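Local structure of inactive Zymogen C11 Protease (6MZO) at residues 120-131 and 266-275; 242-250 and 281-290. The protein is the inactive zymogen of a clostripain-like C11 peptidase, a clan CD hydrolase that probably cleaves peptide bonds once activated. All coordinates share one frame; numbering follows the deposited sequence.

Contact 1: 120-131 and 266-275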
loop_
_atom_site.group_PDB
_atom_site.type_symbol
_atom_site.label_atom_id
_atom_site.label_comp_id
_atom_site.label_asym_id
_atom_site.label_seq_id
_atom_site.Cartn_x
_atom_site.Cartn_y
_atom_site.Cartn_z
ATOM N N TRP A 120 -5.665 -3.535 4.593
ATOM C CA TRP A 120 -5.175 -4.668 5.325
ATOM C C TRP A 120 -6.038 -5.122 6.521
ATOM O O TRP A 120 -5.685 -6.126 7.172
ATOM C CB TRP A 120 -3.798 -4.374 5.835
ATOM C CG TRP A 120 -3.755 -3.185 6.668
ATOM C CD1 TRP A 120 -3.788 -1.880 6.256
ATOM C CD2 TRP A 120 -3.574 -3.165 8.074
ATOM N NE1 TRP A 120 -3.669 -1.050 7.334
ATOM C CE2 TRP A 120 -3.514 -1.820 8.464
ATOM C CE3 TRP A 120 -3.453 -4.168 9.060
ATOM C CZ2 TRP A 120 -3.331 -1.439 9.784
ATOM C CZ3 TRP A 120 -3.276 -3.781 10.376
ATOM C CH2 TRP A 120 -3.244 -2.439 10.737
ATOM N N LEU A 121 -7.074 -4.352 6.838
ATOM C CA LEU A 121 -7.897 -4.579 8.016
ATOM C C LEU A 121 -8.771 -5.792 7.772
ATOM O O LEU A 121 -9.063 -6.093 6.623
ATOM C CB LEU A 121 -8.721 -3.344 8.303
ATOM C CG LEU A 121 -7.866 -2.164 8.762
ATOM C CD1 LEU A 121 -8.743 -0.912 8.692
ATOM C CD2 LEU A 121 -7.354 -2.433 10.184
ATOM N N PRO A 122 -9.168 -6.500 8.851
ATOM C CA PRO A 122 -9.871 -7.785 8.699
ATOM C C PRO A 122 -11.167 -7.631 7.887
ATOM O O PRO A 122 -11.710 -6.528 7.856
ATOM C CB PRO A 122 -10.155 -8.200 10.156
ATOM C CG PRO A 122 -10.169 -6.931 10.908
ATOM C CD PRO A 122 -9.149 -6.058 10.259
ATOM N N SER A 123 -11.619 -8.700 7.216
ATOM C CA SER A 123 -12.894 -8.682 6.474
ATOM C C SER A 123 -14.044 -8.216 7.382
ATOM O O SER A 123 -14.860 -7.367 7.008
ATOM C CB SER A 123 -13.206 -10.071 5.893
ATOM N N ASP A 124 -14.069 -8.762 8.594
ATOM C CA ASP A 124 -15.042 -8.380 9.604
ATOM C C ASP A 124 -14.818 -7.006 10.218
ATOM O O ASP A 124 -15.257 -6.792 11.347
ATOM C CB ASP A 124 -15.027 -9.391 10.744
ATOM C CG ASP A 124 -15.430 -10.761 10.303
ATOM O OD1 ASP A 124 -16.552 -10.889 9.763
ATOM O OD2 ASP A 124 -14.631 -11.705 10.499
ATOM N N ILE A 125 -14.136 -6.088 9.527
ATOM C CA ILE A 125 -13.713 -4.841 10.183
ATOM C C ILE A 125 -14.871 -4.002 10.690
ATOM O O ILE A 125 -14.794 -3.443 11.796
ATOM C CB ILE A 125 -12.853 -3.943 9.262
ATOM C CG1 ILE A 125 -12.338 -2.724 10.027
ATOM C CG2 ILE A 125 -13.616 -3.525 8.012
ATOM C CD1 ILE A 125 -11.499 -3.059 11.251
ATOM N N TYR A 126 -15.939 -3.912 9.907
ATOM C CA TYR A 126 -17.075 -3.088 10.299
ATOM C C TYR A 126 -17.708 -3.673 11.556
ATOM O O TYR A 126 -18.086 -2.942 12.475
ATOM C CB TYR A 126 -18.107 -2.990 9.171
ATOM C CG TYR A 126 -17.641 -2.199 7.967
ATOM C CD1 TYR A 126 -16.956 -2.813 6.916
ATOM C CD2 TYR A 126 -17.886 -0.837 7.882
ATOM C CE1 TYR A 126 -16.531 -2.079 5.819
ATOM C CE2 TYR A 126 -17.475 -0.101 6.793
ATOM C CZ TYR A 126 -16.800 -0.721 5.766
ATOM O OH TYR A 126 -16.392 0.040 4.698
ATOM N N SER A 127 -17.796 -5.001 11.574
ATOM C CA SER A 127 -18.290 -5.755 12.720
ATOM C C SER A 127 -17.367 -5.513 13.920
ATOM O O SER A 127 -17.831 -5.240 15.030
ATOM C CB SER A 127 -18.385 -7.246 12.357
ATOM O OG SER A 127 -18.185 -8.092 13.474
ATOM N N TYR A 128 -16.058 -5.562 13.678
ATOM C CA TYR A 128 -15.074 -5.333 14.735
ATOM C C TYR A 128 -15.110 -3.875 15.232
ATOM O O TYR A 128 -14.768 -3.639 16.395
ATOM C CB TYR A 128 -13.648 -5.691 14.277
ATOM C CG TYR A 128 -13.373 -7.175 14.038
ATOM C CD1 TYR A 128 -14.304 -8.158 14.339
ATOM C CD2 TYR A 128 -12.174 -7.578 13.504
ATOM C CE1 TYR A 128 -14.029 -9.504 14.108
ATOM C CE2 TYR A 128 -11.892 -8.912 13.264
ATOM C CZ TYR A 128 -12.813 -9.871 13.567
ATOM O OH TYR A 128 -12.499 -11.198 13.306
ATOM N N LEU A 129 -15.508 -2.926 14.372
ATOM C CA LEU A 129 -15.649 -1.515 14.765
ATOM C C LEU A 129 -17.030 -1.230 15.333
ATOM O O LEU A 129 -17.413 -0.072 15.495
ATOM C CB LEU A 129 -15.382 -0.571 13.589
ATOM C CG LEU A 129 -13.904 -0.542 13.214
ATOM C CD1 LEU A 129 -13.602 0.243 11.922
ATOM C CD2 LEU A 129 -13.061 -0.004 14.350
ATOM N N ARG A 130 -17.765 -2.300 15.615
ATOM C CA ARG A 130 -19.121 -2.208 16.187
ATOM C C ARG A 130 -20.131 -1.397 15.330
ATOM O O ARG A 130 -21.015 -0.726 15.875
ATOM C CB ARG A 130 -19.044 -1.622 17.610
ATOM C CG ARG A 130 -18.326 -2.503 18.606
ATOM C CD ARG A 130 -18.439 -1.948 20.011
ATOM N NE ARG A 130 -18.237 -2.986 21.022
ATOM C CZ ARG A 130 -18.271 -2.775 22.337
ATOM N NH1 ARG A 130 -18.510 -1.551 22.808
ATOM N NH2 ARG A 130 -18.072 -3.788 23.183
ATOM N N SER A 131 -20.022 -1.490 14.003
ATOM C CA SER A 131 -20.934 -0.802 13.077
ATOM C C SER A 131 -21.721 -1.755 12.155
ATOM O O SER A 131 -21.417 -2.946 12.039
ATOM C CB SER A 131 -20.148 0.210 12.224
ATOM O OG SER A 131 -20.708 0.393 10.929
ATOM N N GLU A 266 -7.808 6.699 9.674
ATOM C CA GLU A 266 -8.868 5.894 9.079
ATOM C C GLU A 266 -10.243 6.435 9.454
ATOM O O GLU A 266 -10.480 6.812 10.602
ATOM C CB GLU A 266 -8.741 4.433 9.516
ATOM C CG GLU A 266 -9.860 3.535 9.016
ATOM C CD GLU A 266 -10.797 3.100 10.126
ATOM O OE1 GLU A 266 -10.302 2.695 11.199
ATOM O OE2 GLU A 266 -12.028 3.163 9.926
ATOM N N TYR A 267 -11.147 6.471 8.480
ATOM C CA TYR A 267 -12.498 6.968 8.710
ATOM C C TYR A 267 -13.526 6.211 7.875
ATOM O O TYR A 267 -14.100 6.760 6.935
ATOM C CB TYR A 267 -12.576 8.466 8.408
ATOM C CG TYR A 267 -13.765 9.157 9.039
ATOM C CD1 TYR A 267 -13.788 9.440 10.398
ATOM C CD2 TYR A 267 -14.864 9.525 8.274
ATOM C CE1 TYR A 267 -14.873 10.071 10.978
ATOM C CE2 TYR A 267 -15.953 10.156 8.845
ATOM C CZ TYR A 267 -15.952 10.426 10.197
ATOM O OH TYR A 267 -17.033 11.055 10.770
ATOM N N LEU A 268 -13.752 4.949 8.224
ATOM C CA LEU A 268 -14.713 4.116 7.510
ATOM C C LEU A 268 -16.072 4.153 8.201
ATOM O O LEU A 268 -17.100 3.869 7.587
ATOM C CB LEU A 268 -14.209 2.675 7.415
ATOM C CG LEU A 268 -12.886 2.469 6.674
ATOM C CD1 LEU A 268 -12.188 1.208 7.162
ATOM C CD2 LEU A 268 -13.115 2.413 5.172
ATOM N N THR A 269 -16.065 4.505 9.482
ATOM C CA THR A 269 -17.289 4.586 10.269
ATOM C C THR A 269 -17.223 5.847 11.131
ATOM O O THR A 269 -16.131 6.407 11.372
ATOM C CB THR A 269 -17.462 3.340 11.177
ATOM O OG1 THR A 269 -16.393 3.275 12.132
ATOM C CG2 THR A 269 -17.459 2.070 10.365
ATOM N N PRO A 270 -18.372 6.326 11.556
ATOM C CA PRO A 270 -18.385 7.578 12.302
ATOM C C PRO A 270 -18.075 7.460 13.790
ATOM O O PRO A 270 -17.751 8.475 14.359
ATOM C CB PRO A 270 -19.817 8.065 12.098
ATOM C CG PRO A 270 -20.621 6.802 11.935
ATOM C CD PRO A 270 -19.719 5.953 11.079
ATOM N N ASN A 271 -18.161 6.295 14.409
ATOM C CA ASN A 271 -17.995 6.219 15.873
ATOM C C ASN A 271 -16.668 5.671 16.411
ATOM O O ASN A 271 -16.117 6.210 17.383
ATOM C CB ASN A 271 -19.109 5.377 16.440
ATOM C CG ASN A 271 -20.400 6.092 16.383
ATOM O OD1 ASN A 271 -20.539 7.134 17.011
ATOM N ND2 ASN A 271 -21.361 5.572 15.597
ATOM N N TYR A 272 -16.223 4.543 15.898
ATOM C CA TYR A 272 -14.925 4.007 16.323
ATOM C C TYR A 272 -14.015 3.974 15.099
ATOM O O TYR A 272 -14.491 3.673 13.989
ATOM C CB TYR A 272 -15.047 2.606 16.937
ATOM C CG TYR A 272 -15.752 2.643 18.272
ATOM C CD1 TYR A 272 -15.064 3.049 19.422
ATOM C CD2 TYR A 272 -17.057 2.306 18.377
ATOM C CE1 TYR A 272 -15.690 3.113 20.637
ATOM C CE2 TYR A 272 -17.690 2.389 19.560
ATOM C CZ TYR A 272 -16.997 2.766 20.693
ATOM O OH TYR A 272 -17.696 2.802 21.881
ATOM N N HIS A 273 -12.748 4.322 15.294
ATOM C CA HIS A 273 -11.761 4.242 14.209
ATOM C C HIS A 273 -10.640 3.351 14.701
ATOM O O HIS A 273 -10.332 3.375 15.897
ATOM C CB HIS A 273 -11.189 5.649 13.844
ATOM C CG HIS A 273 -12.235 6.719 13.833
ATOM N ND1 HIS A 273 -13.321 6.670 12.985
ATOM C CD2 HIS A 273 -12.411 7.820 14.608
ATOM C CE1 HIS A 273 -14.137 7.682 13.252
ATOM N NE2 HIS A 273 -13.604 8.408 14.226
ATOM N N ALA A 274 -10.003 2.598 13.801
ATOM C CA ALA A 274 -8.898 1.732 14.161
ATOM C C ALA A 274 -7.560 2.471 14.019
ATOM O O ALA A 274 -6.683 2.281 14.879
ATOM C CB ALA A 274 -8.919 0.491 13.242
ATOM N N LEU A 275 -7.421 3.252 12.951
ATOM C CA LEU A 275 -6.064 3.750 12.634
ATOM C C LEU A 275 -5.931 5.239 12.818
ATOM O O LEU A 275 -6.779 6.025 12.333
ATOM C CB LEU A 275 -5.677 3.396 11.194
ATOM C CG LEU A 275 -5.960 2.002 10.740
ATOM C CD1 LEU A 275 -5.467 1.842 9.254
ATOM C CD2 LEU A 275 -5.172 1.006 11.585
HETATM O O HOH W 1 -17.171 2.766 5.158
#

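Contact 2: 242-250 and 281-290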
loop_
_atom_site.group_PDB
_atom_site.type_symbol
_atom_site.label_atom_id
_atom_site.label_comp_id
_atom_site.label_asym_id
_atom_site.label_seq_id
_atom_site.Cartn_x
_atom_site.Cartn_y
_atom_site.Cartn_z
ATOM N N CYS A 242 10.434 1.140 18.841
ATOM C CA CYS A 242 9.063 1.128 19.365
ATOM C C CYS A 242 8.918 0.107 20.453
ATOM O O CYS A 242 8.168 0.338 21.430
ATOM C CB CYS A 242 8.050 0.847 18.229
ATOM S SG CYS A 242 7.924 2.250 17.104
ATOM N N ARG A 243 9.681 -0.985 20.349
ATOM C CA ARG A 243 9.575 -2.001 21.374
ATOM C C ARG A 243 9.873 -1.401 22.756
ATOM O O ARG A 243 9.174 -1.732 23.775
ATOM C CB ARG A 243 10.554 -3.154 21.056
ATOM C CG ARG A 243 10.510 -4.269 22.132
ATOM C CD ARG A 243 11.529 -5.358 21.768
ATOM N NE ARG A 243 11.444 -5.667 20.359
ATOM C CZ ARG A 243 12.428 -5.505 19.474
ATOM N NH1 ARG A 243 13.632 -5.093 19.876
ATOM N NH2 ARG A 243 12.197 -5.782 18.188
ATOM N N THR A 244 10.783 -0.425 22.781
ATOM C CA THR A 244 11.218 0.083 24.105
ATOM C C THR A 244 10.089 0.794 24.842
ATOM O O THR A 244 10.037 0.753 26.085
ATOM C CB THR A 244 12.437 1.023 24.001
ATOM O OG1 THR A 244 12.077 2.220 23.308
ATOM C CG2 THR A 244 13.567 0.348 23.223
ATOM N N LEU A 245 9.113 1.330 24.106
ATOM C CA LEU A 245 8.017 2.027 24.754
ATOM C C LEU A 245 6.746 1.201 24.798
ATOM O O LEU A 245 5.866 1.507 25.596
ATOM C CB LEU A 245 7.737 3.395 24.092
ATOM C CG LEU A 245 7.151 3.455 22.659
ATOM C CD1 LEU A 245 5.774 4.086 22.644
ATOM C CD2 LEU A 245 8.036 4.230 21.704
ATOM N N PHE A 246 6.623 0.146 23.987
ATOM C CA PHE A 246 5.368 -0.612 24.011
ATOM C C PHE A 246 5.437 -1.879 24.871
ATOM O O PHE A 246 4.405 -2.353 25.372
ATOM C CB PHE A 246 4.967 -0.994 22.572
ATOM C CG PHE A 246 4.320 0.108 21.838
ATOM C CD1 PHE A 246 3.017 0.472 22.151
ATOM C CD2 PHE A 246 4.992 0.763 20.790
ATOM C CE1 PHE A 246 2.398 1.504 21.469
ATOM C CE2 PHE A 246 4.349 1.769 20.077
ATOM C CZ PHE A 246 3.052 2.139 20.417
ATOM N N HIS A 247 6.636 -2.432 25.016
ATOM C CA HIS A 247 6.742 -3.793 25.558
ATOM C C HIS A 247 6.391 -3.850 27.047
ATOM O O HIS A 247 6.200 -4.966 27.605
ATOM C CB HIS A 247 8.147 -4.382 25.314
ATOM C CG HIS A 247 9.205 -3.836 26.224
ATOM N ND1 HIS A 247 9.294 -2.503 26.562
ATOM C CD2 HIS A 247 10.200 -4.454 26.896
ATOM C CE1 HIS A 247 10.295 -2.322 27.400
ATOM N NE2 HIS A 247 10.852 -3.494 27.632
ATOM N N ASP A 248 6.288 -2.700 27.724
ATOM C CA ASP A 248 5.996 -2.722 29.151
ATOM C C ASP A 248 4.667 -2.050 29.466
ATOM O O ASP A 248 4.366 -1.680 30.638
ATOM C CB ASP A 248 7.150 -2.084 29.954
ATOM C CG ASP A 248 7.326 -0.590 29.688
ATOM O OD1 ASP A 248 6.805 -0.066 28.684
ATOM O OD2 ASP A 248 7.978 0.067 30.539
ATOM N N LYS A 249 3.849 -1.892 28.437
ATOM C CA LYS A 249 2.560 -1.181 28.629
ATOM C C LYS A 249 1.487 -2.258 28.849
ATOM O O LYS A 249 1.375 -3.190 28.026
ATOM C CB LYS A 249 2.198 -0.291 27.419
ATOM C CG LYS A 249 3.187 0.898 27.147
ATOM C CD LYS A 249 3.135 1.831 28.352
ATOM C CE LYS A 249 4.201 2.962 28.237
ATOM N NZ LYS A 249 5.663 2.534 28.138
ATOM N N THR A 250 0.728 -2.123 29.917
ATOM C CA THR A 250 -0.369 -3.059 30.113
ATOM C C THR A 250 -1.573 -2.659 29.235
ATOM O O THR A 250 -1.636 -1.536 28.703
ATOM C CB THR A 250 -0.837 -3.096 31.568
ATOM O OG1 THR A 250 -1.387 -1.809 31.898
ATOM C CG2 THR A 250 0.325 -3.469 32.545
ATOM N N TYR A 281 0.191 8.978 18.177
ATOM C CA TYR A 281 -0.064 7.931 19.148
ATOM C C TYR A 281 1.145 7.693 20.036
ATOM O O TYR A 281 1.051 7.695 21.223
ATOM C CB TYR A 281 -0.440 6.643 18.444
ATOM C CG TYR A 281 -0.723 5.477 19.347
ATOM C CD1 TYR A 281 -1.525 5.618 20.442
ATOM C CD2 TYR A 281 -0.202 4.245 19.080
ATOM C CE1 TYR A 281 -1.789 4.548 21.266
ATOM C CE2 TYR A 281 -0.463 3.170 19.885
ATOM C CZ TYR A 281 -1.261 3.338 20.974
ATOM O OH TYR A 281 -1.522 2.289 21.776
ATOM N N VAL A 282 2.283 7.466 19.424
ATOM C CA VAL A 282 3.503 7.222 20.190
ATOM C C VAL A 282 3.820 8.375 21.137
ATOM O O VAL A 282 4.231 8.143 22.304
ATOM C CB VAL A 282 4.750 6.947 19.189
ATOM C CG1 VAL A 282 6.062 7.106 19.937
ATOM C CG2 VAL A 282 4.625 5.567 18.602
ATOM N N SER A 283 3.537 9.615 20.721
ATOM C CA SER A 283 3.801 10.758 21.599
ATOM C C SER A 283 2.971 10.725 22.919
ATOM O O SER A 283 3.349 11.351 23.914
ATOM C CB SER A 283 3.539 12.098 20.842
ATOM O OG SER A 283 2.131 12.364 20.832
ATOM N N ARG A 284 1.882 9.949 22.945
ATOM C CA ARG A 284 1.049 9.789 24.148
ATOM C C ARG A 284 1.573 8.772 25.138
ATOM O O ARG A 284 1.150 8.742 26.294
ATOM C CB ARG A 284 -0.377 9.347 23.804
ATOM C CG ARG A 284 -1.095 10.146 22.747
ATOM C CD ARG A 284 -0.972 11.578 23.019
ATOM N NE ARG A 284 -1.321 12.383 21.853
ATOM C CZ ARG A 284 -2.226 13.361 21.865
ATOM N NH1 ARG A 284 -2.882 13.661 23.016
ATOM N NH2 ARG A 284 -2.475 14.032 20.749
ATOM N N LEU A 285 2.493 7.946 24.710
ATOM C CA LEU A 285 2.992 6.832 25.516
ATOM C C LEU A 285 4.479 6.950 25.816
ATOM O O LEU A 285 4.925 6.520 26.894
ATOM C CB LEU A 285 2.744 5.520 24.793
ATOM C CG LEU A 285 1.266 5.084 24.738
ATOM C CD1 LEU A 285 1.141 3.894 23.818
ATOM C CD2 LEU A 285 0.763 4.683 26.143
ATOM N N ALA A 286 5.235 7.513 24.864
ATOM C CA ALA A 286 6.698 7.600 25.020
ATOM C C ALA A 286 7.167 8.593 26.050
ATOM O O ALA A 286 6.604 9.688 26.210
ATOM C CB ALA A 286 7.346 7.972 23.649
ATOM N N THR A 287 8.262 8.246 26.731
ATOM C CA THR A 287 9.010 9.222 27.504
ATOM C C THR A 287 9.662 10.189 26.484
ATOM O O THR A 287 9.628 9.934 25.304
ATOM C CB THR A 287 10.103 8.583 28.353
ATOM O OG1 THR A 287 11.053 7.949 27.468
ATOM C CG2 THR A 287 9.516 7.567 29.274
ATOM N N GLU A 288 10.187 11.313 26.967
ATOM C CA GLU A 288 10.808 12.274 26.069
ATOM C C GLU A 288 11.966 11.619 25.342
ATOM O O GLU A 288 12.128 11.792 24.130
ATOM C CB GLU A 288 11.285 13.497 26.816
ATOM C CG GLU A 288 11.835 14.584 25.900
ATOM C CD GLU A 288 12.494 15.690 26.698
ATOM O OE1 GLU A 288 13.592 16.165 26.303
ATOM O OE2 GLU A 288 11.918 16.059 27.756
ATOM N N GLU A 289 12.746 10.845 26.090
ATOM C CA GLU A 289 13.886 10.140 25.500
ATOM C C GLU A 289 13.459 9.131 24.424
ATOM O O GLU A 289 13.986 9.109 23.303
ATOM C CB GLU A 289 14.661 9.425 26.603
ATOM C CG GLU A 289 15.972 8.822 26.155
ATOM C CD GLU A 289 16.798 8.303 27.335
ATOM O OE1 GLU A 289 17.183 7.113 27.315
ATOM O OE2 GLU A 289 17.086 9.083 28.272
ATOM N N GLN A 290 12.480 8.280 24.755
ATOM C CA GLN A 290 11.928 7.352 23.767
ATOM C C GLN A 290 11.335 8.047 22.541
ATOM O O GLN A 290 11.469 7.564 21.411
ATOM C CB GLN A 290 10.833 6.498 24.448
ATOM C CG GLN A 290 11.404 5.573 25.495
ATOM C CD GLN A 290 10.364 5.017 26.453
ATOM O OE1 GLN A 290 9.196 5.448 26.478
ATOM N NE2 GLN A 290 10.796 4.067 27.277
HETATM O O HOH W 2 8.856 2.083 28.520
HETATM O O HOH W 3 7.061 4.989 28.015
#

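Contact 1: 120-131 and 266-275
Glu266 OE1, one end of a buried carboxylate lying against Leu129, is gripped by two backbone N-H groups: Ala274 N at 2.6 Å, nearly along the C-O axis, and more weakly Leu275 N. The other oxygen, Glu266 OE2, accepts from Leu268 N at 3.0 Å on its anti side, 21° out of the carboxylate plane. A bend at chi2 of Glu266 (-109°) turns the carboxylate back into its own loop, where it ties both arms together and presents Glu266 OE2 to Leu129 CD1 at 3.9 Å. With Glu266 cut back to an alanine, the amides of Ala274 and Leu268 would probably lose their acceptor and a gap would open beside Leu129. That leucine sends CD2 between Tyr272 CB and Ala274 CB, just where a Schellman motif, with Arg130 at C-prime, closes helix 125-128. At one flank Tyr126 CD2 lies 3.8 Å from Thr269 CG2, and a water in the tyrosine ring plane joins its OH to Leu268 O. At the other, Leu275 CD2 approaches Trp120 CZ2 to 3.6 Å. Helices 168-173 and 341-347 pack against Trp120, strand 321-324 borders Tyr267, and Leu275 begins strand 275-277, the antiparallel partner of 332-334.

Contact 2: 242-250 and 281-290
Phe246 turns its ring edge to Tyr281, whose CE2 lies near the phenylalanine plane, 3.7 Å from Phe246 CE1. The two planes are inclined at 37°, an oblique meeting. One face of the Phe246 ring carries Leu245 CD1, 3.7 Å above the plane and offset toward the rim, while Cys242 CB sits at the edge in plane. Here the end of helix 235-246 packs against the turn between helices 278-283 and 288-301, and the second of these begins with a capping box formed by Thr287 and Gln290.

Leu285 reaches across at about a right angle to the Phe246 side chain, placing Leu285 CD1 3.6 Å from Phe246 CE1. Leu245 holds its CG between backbone N and carbonyl carbon (chi1 69°), which directs its methyls at the end of helix 278-283 and the turn after it: Leu245 CD2 is 3.9 Å from Val282 CG1, and CD1 rests on Leu285 CB. Behind this apolar layer, helix 351-357 contributes Val356 and Tyr357 against Phe246, and Leu254 backs Leu285.

The outer side is polar. Lys249, bent at chi2 and chi4, curls back so that Lys249 NZ donates to Leu245 O at 2.7 Å and forms a salt bridge with Asp248 OD1. NZ also donates to a water that lies within bonding distance of Leu285 O and Gln290 OE1, linking the segments although that water cannot serve every acceptor around it at once. A second water accepts from Gln290 NE2 beside Thr244 O.

The glutamine amide is oriented by the capping box: Gln290 N donates to Thr287 OG1 at 3.1 Å, and in return Thr287 N meets Gln290 OE1 at 3.0 Å, almost straight but from 38° above the carbonyl plane.

Overall arrangement
Both contacts show remote pieces of one chain held together by apolar packing with polar atoms settled locally or through water. Their centres lie 24 Å apart and their nearest atoms are about 8 Å apart, so they do not touch, yet their segments alternate along the sequence. The chain that leaves contact 1 at Leu275 passes through strand 275-277 into helix 278-283, which enters contact 2. Segment 120-131 follows strand 109-115 of the central sheet, after which clan CD peptidases carry their catalytic histidine; contact 1 is therefore probably the one nearer the active site. The unmodelled residues 132-138 also start at its edge. The centre of contact 2 lies about 26 Å from the centre of the chain, so it is peripheral helix packing.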